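Local coordinates for protein tumour necrosis factor receptor (Ectromelia virus, PDB 3ON9) that probably binds host tumour necrosis factor and CC and CXC chemokines in the extracellular space, blunting host defence, and is represented here by its chemokine-binding SECRET domain, at residues A[54-59]-A[155-160]; A[8-12]-A[65-69]; A[92-98]-A[113-117]. The contacts are given in a common frame with arbitrary orientation. Where two conformers were deposited one is given. Numbering follows the deposited sequence.

Interaction 1: A[54-59]-A[155-160]; sequences DYYSVV and IPPNDC
A C-terminal tail without regular secondary structure, kinked by an inverse gamma turn centred on Pro157 (phi/psi -87/63°), passes obliquely, in a roughly reversed direction, over residues 54-59 of strand 51-59. The end-to-end directions differ by 126°, and the closest CA pair is Tyr55 and Asp159, 4.1 Å apart. A single direct backbone hydrogen bond joins the two segments, from Tyr56 N to Asn158 O (3.0 Å, 161°). Beside it, Asn158 (chi1 m) donates from ND2 to Ser57 OG at 2.9 Å. Tyr55 takes chi1 p, which offers a ring face to Pro157: CB of Pro157 makes a CH-pi contact 4.0 Å from the Tyr55 ring centroid. Farther along, Val59 CG2 meets Ile155 CG1 at 3.9 Å. At the opposite end one water accepts from Cys160 N (2.9 Å) and donates to Asp54 OD1 (2.8 Å), while Asp54 OD2 is hydrogen-bonded to Ser25 OG. Cys160 forms a disulfide with Cys23, fastening the tail beside strand 24-26 of the second sheet, across one margin of the SECRET beta-sandwich.

Interaction 2: A[8-12]-A[65-69]; sequences SIDVE and SGFFT
Ser8 begins the antiparallel pairing of strands 8-12 and 65-69, whose axes approach to 4.6 Å at 172°. Its OG reaches a water (2.6 Å) that donates to Thr69 O at 2.7 Å. Ile9 follows with two bonds to Thr69: Ile9 N donates to Thr69 OG1 (3.0 Å, 170°), the threonine hydroxyl at chi1 p standing where a backbone carbonyl would be expected, and Thr69 N donates to Ile9 O (3.1 Å). The side chains pack here through Ile9 CB and Thr69 CG2 at 3.7 Å. Asp10 faces Phe68 as a non-hydrogen-bonded pair, CA-CA 4.6 Å, and Phe68 CA makes a CA-H...O contact with Ile9 O at 3.4 Å. These are inner strands of the five-stranded sheet of a beta-sandwich, bordered by 122-130 and 51-59. Val11 forms the hydrogen-bonded pair with Phe67: Val11 N to Phe67 O 2.8 Å, Phe67 N to Val11 O 2.9 Å. Both side chains turn to the sandwich interior, Val11 CG1 lying 4.3 Å from Phe67 CD2, and Phe67 (chi1 m) continues onto Ile40 and Leu42 of the second sheet. Glu12 ends the segment opposite Gly66, CA-CA 4.2 Å; a CB on Gly66 would fall 2.4 Å from Val11 O. Glu12 OE2 lies 2.5 Å from Asp10 OD2, so close that one of the two acids probably holds a proton.

Interaction 3: A[92-98]-A[113-117]; sequences GRESRQL and VTVVG
Three backbone hydrogen bonds set the register, each 2.9 Å: Arg96 N to Val115 O and Val115 N to Arg96 O, which make Arg96 and Val115 a hydrogen-bonded antiparallel pair, and Leu98 N to Val113 O, almost straight at 177°. Strands 95-97 and 113-116 run 149° apart, 4.7 Å at closest approach, with Ser95-Val116 and Gln97-Thr114 as non-hydrogen-bonded pairs (CA-CA 4.2 and 4.5 Å). Water extends the ladder at both ends: one donates to Leu98 O (2.6 Å) and accepts from Val113 N (3.0 Å); another donates to Glu94 O (2.7 Å) and Val115 O (3.1 Å) and accepts from Gly117 N (3.1 Å). Arg96, at chi1 p and then extended, donates from Arg96 NE to a third water (2.6 Å), which donates to Gly117 O (3.0 Å). Its aliphatic part packs on Val115, Arg96 CG to Val115 CG1 3.5 Å. Beside it Leu98 CD1 meets Val113 CG1 at 3.8 Å. On the other face Ser95 CB lies 3.8 Å from Val116 CG2. Two glycines close the far end, Gly92 CA 3.6 Å from Gly117 CA, where a CB on either would clash; Gly117 also has a positive phi of 102°. Strand 95-97 is an edge strand of the six-stranded mixed sheet; 110-116 pairs in parallel with 82-89 on its other side, and Leu98, Val113 and Val115 pack on strand 122-130 of the facing sheet.

Interactions 1 and 2 touch through adjacent strands 51-59 and 62-69 of the five-stranded sheet, their centres 12 Å apart. Tyr55 N lies 3.0 Å from Gly66 O, a probable hydrogen bond between these strands. The Tyr55 ring then crosses the glycine, Tyr55 CZ being 3.8 Å from Gly66 CA, and Tyr55 OH reaches 3.7 Å from Glu12 CG, so one side chain touches both contacts. Interaction 3 belongs to the other sheet of the sandwich: its centre is 20 Å from that of interaction 2, with nearest atoms about 7 Å apart, and 23 Å from that of interaction 1. Along the chain, interactions 1 and 2 alternate, whereas 92-98 and 113-117 nest inside the loop closed by interaction 1.

Interaction 1: A[54-59]-A[155-160]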
loop_
_atom_site.group_PDB
_atom_site.type_symbol
_atom_site.label_atom_id
_atom_site.label_comp_id
_atom_site.label_asym_id
_atom_site.label_seq_id
_atom_site.Cartn_x
_atom_site.Cartn_y
_atom_site.Cartn_z
ATOM N N ASP A 54 0.100 8.986 5.031
ATOM C CA ASP A 54 1.060 8.048 4.474
ATOM C C ASP A 54 2.393 8.149 5.178
ATOM O O ASP A 54 2.585 9.003 6.038
ATOM C CB ASP A 54 1.214 8.213 2.959
ATOM C CG ASP A 54 1.600 9.610 2.541
ATOM O OD1 ASP A 54 2.175 10.375 3.352
ATOM O OD2 ASP A 54 1.319 9.931 1.371
ATOM N N TYR A 55 3.316 7.263 4.821
ATOM C CA TYR A 55 4.618 7.260 5.474
ATOM C C TYR A 55 5.633 6.516 4.623
ATOM O O TYR A 55 5.262 5.740 3.750
ATOM C CB TYR A 55 4.527 6.637 6.875
ATOM C CG TYR A 55 3.976 5.229 6.901
ATOM C CD1 TYR A 55 4.823 4.127 6.810
ATOM C CD2 TYR A 55 2.609 4.997 6.992
ATOM C CE1 TYR A 55 4.325 2.842 6.835
ATOM C CE2 TYR A 55 2.101 3.716 7.011
ATOM C CZ TYR A 55 2.964 2.635 6.929
ATOM O OH TYR A 55 2.449 1.348 6.948
ATOM N N TYR A 56 6.909 6.789 4.881
ATOM C CA TYR A 56 8.028 6.153 4.201
ATOM C C TYR A 56 9.209 6.321 5.146
ATOM O O TYR A 56 9.652 7.440 5.417
ATOM C CB TYR A 56 8.290 6.839 2.844
ATOM C CG TYR A 56 9.542 6.372 2.133
ATOM C CD1 TYR A 56 9.520 5.253 1.310
ATOM C CD2 TYR A 56 10.744 7.057 2.276
ATOM C CE1 TYR A 56 10.677 4.813 0.660
ATOM C CE2 TYR A 56 11.896 6.629 1.636
ATOM C CZ TYR A 56 11.853 5.511 0.822
ATOM O OH TYR A 56 12.996 5.098 0.173
ATOM N N SER A 57 9.697 5.212 5.685
ATOM C CA SER A 57 10.702 5.255 6.733
ATOM C C SER A 57 11.738 4.169 6.484
ATOM O O SER A 57 11.389 3.034 6.122
ATOM C CB SER A 57 10.034 5.072 8.101
ATOM O OG SER A 57 10.965 5.280 9.145
ATOM N N VAL A 58 13.007 4.512 6.686
ATOM C CA VAL A 58 14.111 3.679 6.238
ATOM C C VAL A 58 15.097 3.350 7.363
ATOM O O VAL A 58 15.428 4.203 8.200
ATOM C CB VAL A 58 14.888 4.368 5.078
ATOM C CG1 VAL A 58 16.084 3.518 4.669
ATOM C CG2 VAL A 58 13.959 4.614 3.881
ATOM N N VAL A 59 15.566 2.104 7.375
ATOM C CA VAL A 59 16.673 1.703 8.230
ATOM C C VAL A 59 17.676 1.056 7.301
ATOM O O VAL A 59 17.396 0.016 6.703
ATOM C CB VAL A 59 16.239 0.693 9.292
ATOM C CG1 VAL A 59 17.460 0.133 10.039
ATOM C CG2 VAL A 59 15.247 1.341 10.255
ATOM N N ILE A 155 9.786 -0.299 12.792
ATOM C CA ILE A 155 10.194 0.905 12.058
ATOM C C ILE A 155 8.979 1.831 12.082
ATOM O O ILE A 155 7.910 1.455 11.615
ATOM C CB ILE A 155 10.607 0.582 10.596
ATOM C CG1 ILE A 155 11.760 -0.429 10.555
ATOM C CG2 ILE A 155 10.986 1.871 9.827
ATOM C CD1 ILE A 155 12.161 -0.845 9.134
ATOM N N PRO A 156 9.130 3.041 12.649
ATOM C CA PRO A 156 7.976 3.932 12.844
ATOM C C PRO A 156 7.478 4.568 11.537
ATOM O O PRO A 156 8.227 4.643 10.566
ATOM C CB PRO A 156 8.508 5.021 13.779
ATOM C CG PRO A 156 9.983 4.942 13.730
ATOM C CD PRO A 156 10.401 3.633 13.094
ATOM N N PRO A 157 6.218 5.024 11.523
ATOM C CA PRO A 157 5.586 5.545 10.306
ATOM C C PRO A 157 5.868 7.025 10.088
ATOM O O PRO A 157 4.937 7.838 10.090
ATOM C CB PRO A 157 4.091 5.325 10.556
ATOM C CG PRO A 157 3.939 5.311 12.050
ATOM C CD PRO A 157 5.283 4.963 12.662
ATOM N N ASN A 158 7.140 7.359 9.905
ATOM C CA ASN A 158 7.519 8.740 9.633
ATOM C C ASN A 158 6.965 9.191 8.298
ATOM O O ASN A 158 7.092 8.470 7.307
ATOM C CB ASN A 158 9.034 8.874 9.577
ATOM C CG ASN A 158 9.683 8.558 10.887
ATOM O OD1 ASN A 158 9.788 9.419 11.774
ATOM N ND2 ASN A 158 10.126 7.325 11.029
ATOM N N ASP A 159 6.380 10.387 8.254
ATOM C CA ASP A 159 5.876 10.899 6.980
ATOM C C ASP A 159 6.975 11.605 6.182
ATOM O O ASP A 159 8.137 11.643 6.597
ATOM C CB ASP A 159 4.607 11.759 7.157
ATOM C CG ASP A 159 4.870 13.081 7.843
ATOM O OD1 ASP A 159 5.990 13.623 7.711
ATOM O OD2 ASP A 159 3.929 13.602 8.496
ATOM N N CYS A 160 6.619 12.129 5.017
ATOM C CA CYS A 160 7.611 12.681 4.099
ATOM C C CYS A 160 8.002 14.118 4.387
ATOM O O CYS A 160 8.984 14.607 3.834
ATOM C CB CYS A 160 7.111 12.605 2.652
ATOM S SG CYS A 160 7.166 10.921 1.959
HETATM O O HOH W 1 3.977 12.409 3.940
HETATM O O HOH W 2 10.231 9.870 6.350
#

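Interaction 2: A[8-12]-A[65-69]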
loop_
_atom_site.group_PDB
_atom_site.type_symbol
_atom_site.label_atom_id
_atom_site.label_comp_id
_atom_site.label_asym_id
_atom_site.label_seq_id
_atom_site.Cartn_x
_atom_site.Cartn_y
_atom_site.Cartn_z
ATOM N N SER A 8 -12.069 0.714 7.194
ATOM C CA SER A 8 -10.645 1.019 7.287
ATOM C C SER A 8 -9.890 0.326 6.163
ATOM O O SER A 8 -10.102 -0.858 5.925
ATOM C CB SER A 8 -10.100 0.506 8.624
ATOM O OG SER A 8 -8.690 0.647 8.694
ATOM N N ILE A 9 -9.015 1.061 5.475
ATOM C CA ILE A 9 -8.118 0.457 4.492
ATOM C C ILE A 9 -6.693 0.854 4.835
ATOM O O ILE A 9 -6.405 2.031 5.076
ATOM C CB ILE A 9 -8.404 0.892 3.027
ATOM C CG1 ILE A 9 -9.892 0.814 2.700
ATOM C CG2 ILE A 9 -7.634 -0.002 2.052
ATOM C CD1 ILE A 9 -10.233 1.304 1.287
ATOM N N ASP A 10 -5.818 -0.147 4.847
ATOM C CA ASP A 10 -4.412 0.005 5.165
ATOM C C ASP A 10 -3.659 -0.557 3.972
ATOM O O ASP A 10 -3.952 -1.657 3.511
ATOM C CB ASP A 10 -4.109 -0.783 6.453
ATOM C CG ASP A 10 -2.642 -1.146 6.601
ATOM O OD1 ASP A 10 -1.883 -0.318 7.137
ATOM O OD2 ASP A 10 -2.270 -2.275 6.201
ATOM N N VAL A 11 -2.735 0.227 3.428
ATOM C CA VAL A 11 -1.884 -0.230 2.346
ATOM C C VAL A 11 -0.444 -0.096 2.817
ATOM O O VAL A 11 -0.038 0.972 3.258
ATOM C CB VAL A 11 -2.114 0.602 1.059
ATOM C CG1 VAL A 11 -1.166 0.142 -0.043
ATOM C CG2 VAL A 11 -3.561 0.480 0.602
ATOM N N GLU A 12 0.311 -1.193 2.758
ATOM C CA GLU A 12 1.708 -1.202 3.172
ATOM C C GLU A 12 2.568 -1.674 2.027
ATOM O O GLU A 12 2.225 -2.641 1.348
ATOM C CB GLU A 12 1.930 -2.159 4.343
ATOM C CG GLU A 12 1.116 -1.852 5.571
ATOM C CD GLU A 12 1.006 -3.057 6.491
ATOM O OE1 GLU A 12 2.054 -3.547 6.975
ATOM O OE2 GLU A 12 -0.131 -3.519 6.718
ATOM N N SER A 65 6.647 1.577 4.027
ATOM C CA SER A 65 5.879 2.714 3.542
ATOM C C SER A 65 4.413 2.324 3.486
ATOM O O SER A 65 4.079 1.152 3.581
ATOM C CB SER A 65 6.384 3.158 2.160
ATOM O OG SER A 65 6.071 2.209 1.147
ATOM N N GLY A 66 3.521 3.302 3.352
ATOM C CA GLY A 66 2.124 2.936 3.244
ATOM C C GLY A 66 1.192 4.119 3.188
ATOM O O GLY A 66 1.625 5.267 3.320
ATOM N N PHE A 67 -0.087 3.820 2.963
ATOM C CA PHE A 67 -1.166 4.809 2.993
ATOM C C PHE A 67 -2.282 4.226 3.858
ATOM O O PHE A 67 -2.477 3.017 3.875
ATOM C CB PHE A 67 -1.755 5.044 1.601
ATOM C CG PHE A 67 -0.749 5.335 0.518
ATOM C CD1 PHE A 67 -0.587 6.634 0.044
ATOM C CD2 PHE A 67 -0.019 4.308 -0.073
ATOM C CE1 PHE A 67 0.310 6.917 -0.969
ATOM C CE2 PHE A 67 0.879 4.569 -1.089
ATOM C CZ PHE A 67 1.049 5.884 -1.539
ATOM N N PHE A 68 -3.037 5.069 4.556
ATOM C CA PHE A 68 -4.164 4.552 5.321
ATOM C C PHE A 68 -5.304 5.549 5.391
ATOM O O PHE A 68 -5.117 6.746 5.175
ATOM C CB PHE A 68 -3.729 4.146 6.733
ATOM C CG PHE A 68 -3.159 5.280 7.530
ATOM C CD1 PHE A 68 -3.969 6.031 8.371
ATOM C CD2 PHE A 68 -1.822 5.605 7.424
ATOM C CE1 PHE A 68 -3.440 7.090 9.106
ATOM C CE2 PHE A 68 -1.284 6.653 8.152
ATOM C CZ PHE A 68 -2.099 7.402 8.994
ATOM N N THR A 69 -6.490 5.038 5.689
ATOM C CA THR A 69 -7.691 5.852 5.688
ATOM C C THR A 69 -8.128 6.250 7.077
ATOM O O THR A 69 -7.722 5.675 8.079
ATOM C CB THR A 69 -8.888 5.078 5.092
ATOM O OG1 THR A 69 -9.244 3.997 5.974
ATOM C CG2 THR A 69 -8.550 4.525 3.737
HETATM O O HOH W 3 -7.796 3.095 9.026
#

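Interaction 3: A[92-98]-A[113-117]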
loop_
_atom_site.group_PDB
_atom_site.type_symbol
_atom_site.label_atom_id
_atom_site.label_comp_id
_atom_site.label_asym_id
_atom_site.label_seq_id
_atom_site.Cartn_x
_atom_site.Cartn_y
_atom_site.Cartn_z
ATOM N N GLY A 92 12.510 1.813 -15.009
ATOM C CA GLY A 92 11.676 0.674 -15.343
ATOM C C GLY A 92 11.102 0.733 -16.744
ATOM O O GLY A 92 10.456 1.720 -17.125
ATOM N N ARG A 93 11.314 -0.336 -17.503
ATOM C CA ARG A 93 10.946 -0.356 -18.913
ATOM C C ARG A 93 9.611 -1.033 -19.150
ATOM O O ARG A 93 8.898 -0.689 -20.087
ATOM C CB ARG A 93 12.025 -1.061 -19.746
ATOM C CG ARG A 93 13.372 -0.346 -19.777
ATOM C CD ARG A 93 14.360 -1.062 -20.693
ATOM N NE ARG A 93 14.586 -2.447 -20.288
ATOM C CZ ARG A 93 15.515 -2.831 -19.417
ATOM N NH1 ARG A 93 16.309 -1.931 -18.853
ATOM N NH2 ARG A 93 15.651 -4.114 -19.106
ATOM N N GLU A 94 9.266 -2.001 -18.308
ATOM C CA GLU A 94 8.034 -2.733 -18.550
ATOM C C GLU A 94 7.299 -3.088 -17.273
ATOM O O GLU A 94 7.908 -3.519 -16.295
ATOM C CB GLU A 94 8.320 -3.991 -19.363
ATOM C CG GLU A 94 7.073 -4.778 -19.726
ATOM C CD GLU A 94 7.368 -5.925 -20.671
ATOM O OE1 GLU A 94 6.722 -6.986 -20.548
ATOM O OE2 GLU A 94 8.255 -5.762 -21.535
ATOM N N SER A 95 5.979 -2.905 -17.300
ATOM C CA SER A 95 5.123 -3.208 -16.159
ATOM C C SER A 95 4.816 -4.703 -16.070
ATOM O O SER A 95 4.853 -5.431 -17.070
ATOM C CB SER A 95 3.815 -2.417 -16.257
ATOM O OG SER A 95 3.067 -2.835 -17.392
ATOM N N ARG A 96 4.524 -5.156 -14.860
ATOM C CA ARG A 96 4.082 -6.527 -14.647
ATOM C C ARG A 96 3.198 -6.582 -13.416
ATOM O O ARG A 96 3.270 -5.721 -12.544
ATOM C CB ARG A 96 5.266 -7.488 -14.521
ATOM C CG ARG A 96 5.980 -7.436 -13.195
ATOM C CD ARG A 96 7.073 -8.500 -13.150
ATOM N NE ARG A 96 7.783 -8.506 -11.875
ATOM C CZ ARG A 96 7.578 -9.407 -10.916
ATOM N NH1 ARG A 96 6.679 -10.362 -11.089
ATOM N NH2 ARG A 96 8.271 -9.350 -9.783
ATOM N N GLN A 97 2.327 -7.578 -13.372
ATOM C CA GLN A 97 1.364 -7.712 -12.297
ATOM C C GLN A 97 1.877 -8.689 -11.250
ATOM O O GLN A 97 2.505 -9.691 -11.585
ATOM C CB GLN A 97 0.022 -8.185 -12.879
ATOM C CG GLN A 97 -0.553 -9.433 -12.265
ATOM C CD GLN A 97 -1.696 -10.014 -13.090
ATOM O OE1 GLN A 97 -2.622 -9.306 -13.464
ATOM N NE2 GLN A 97 -1.637 -11.316 -13.362
ATOM N N LEU A 98 1.626 -8.369 -9.985
ATOM C CA LEU A 98 1.886 -9.281 -8.877
ATOM C C LEU A 98 0.611 -10.037 -8.536
ATOM O O LEU A 98 -0.498 -9.510 -8.664
ATOM C CB LEU A 98 2.380 -8.521 -7.641
ATOM C CG LEU A 98 3.649 -7.688 -7.862
ATOM C CD1 LEU A 98 4.191 -7.214 -6.527
ATOM C CD2 LEU A 98 4.702 -8.481 -8.623
ATOM N N VAL A 113 -1.937 -4.904 -8.117
ATOM C CA VAL A 113 -0.634 -4.406 -7.730
ATOM C C VAL A 113 0.309 -4.654 -8.886
ATOM O O VAL A 113 0.408 -5.778 -9.393
ATOM C CB VAL A 113 -0.109 -5.119 -6.479
ATOM C CG1 VAL A 113 1.338 -4.713 -6.211
ATOM C CG2 VAL A 113 -1.017 -4.813 -5.280
ATOM N N THR A 114 0.981 -3.595 -9.316
ATOM C CA THR A 114 1.849 -3.623 -10.486
ATOM C C THR A 114 3.229 -3.109 -10.110
ATOM O O THR A 114 3.338 -2.218 -9.276
ATOM C CB THR A 114 1.285 -2.710 -11.588
ATOM O OG1 THR A 114 0.082 -3.283 -12.111
ATOM C CG2 THR A 114 2.297 -2.523 -12.717
ATOM N N VAL A 115 4.267 -3.653 -10.732
ATOM C CA VAL A 115 5.622 -3.136 -10.542
ATOM C C VAL A 115 6.234 -2.861 -11.919
ATOM O O VAL A 115 5.986 -3.608 -12.873
ATOM C CB VAL A 115 6.504 -4.105 -9.715
ATOM C CG1 VAL A 115 6.551 -5.500 -10.361
ATOM C CG2 VAL A 115 7.893 -3.540 -9.532
ATOM N N VAL A 116 7.000 -1.775 -12.024
ATOM C CA VAL A 116 7.623 -1.372 -13.282
ATOM C C VAL A 116 9.134 -1.274 -13.065
ATOM O O VAL A 116 9.627 -0.371 -12.385
ATOM C CB VAL A 116 7.048 -0.025 -13.817
ATOM C CG1 VAL A 116 7.531 0.220 -15.240
ATOM C CG2 VAL A 116 5.503 -0.019 -13.774
ATOM N N GLY A 117 9.869 -2.232 -13.622
ATOM C CA GLY A 117 11.303 -2.302 -13.414
ATOM C C GLY A 117 11.714 -3.363 -12.403
ATOM O O GLY A 117 10.880 -3.940 -11.709
HETATM O O HOH W 4 8.471 -4.983 -14.105
HETATM O O HOH W 5 9.485 -6.556 -11.951
HETATM O O HOH W 6 -2.341 -7.667 -9.135
#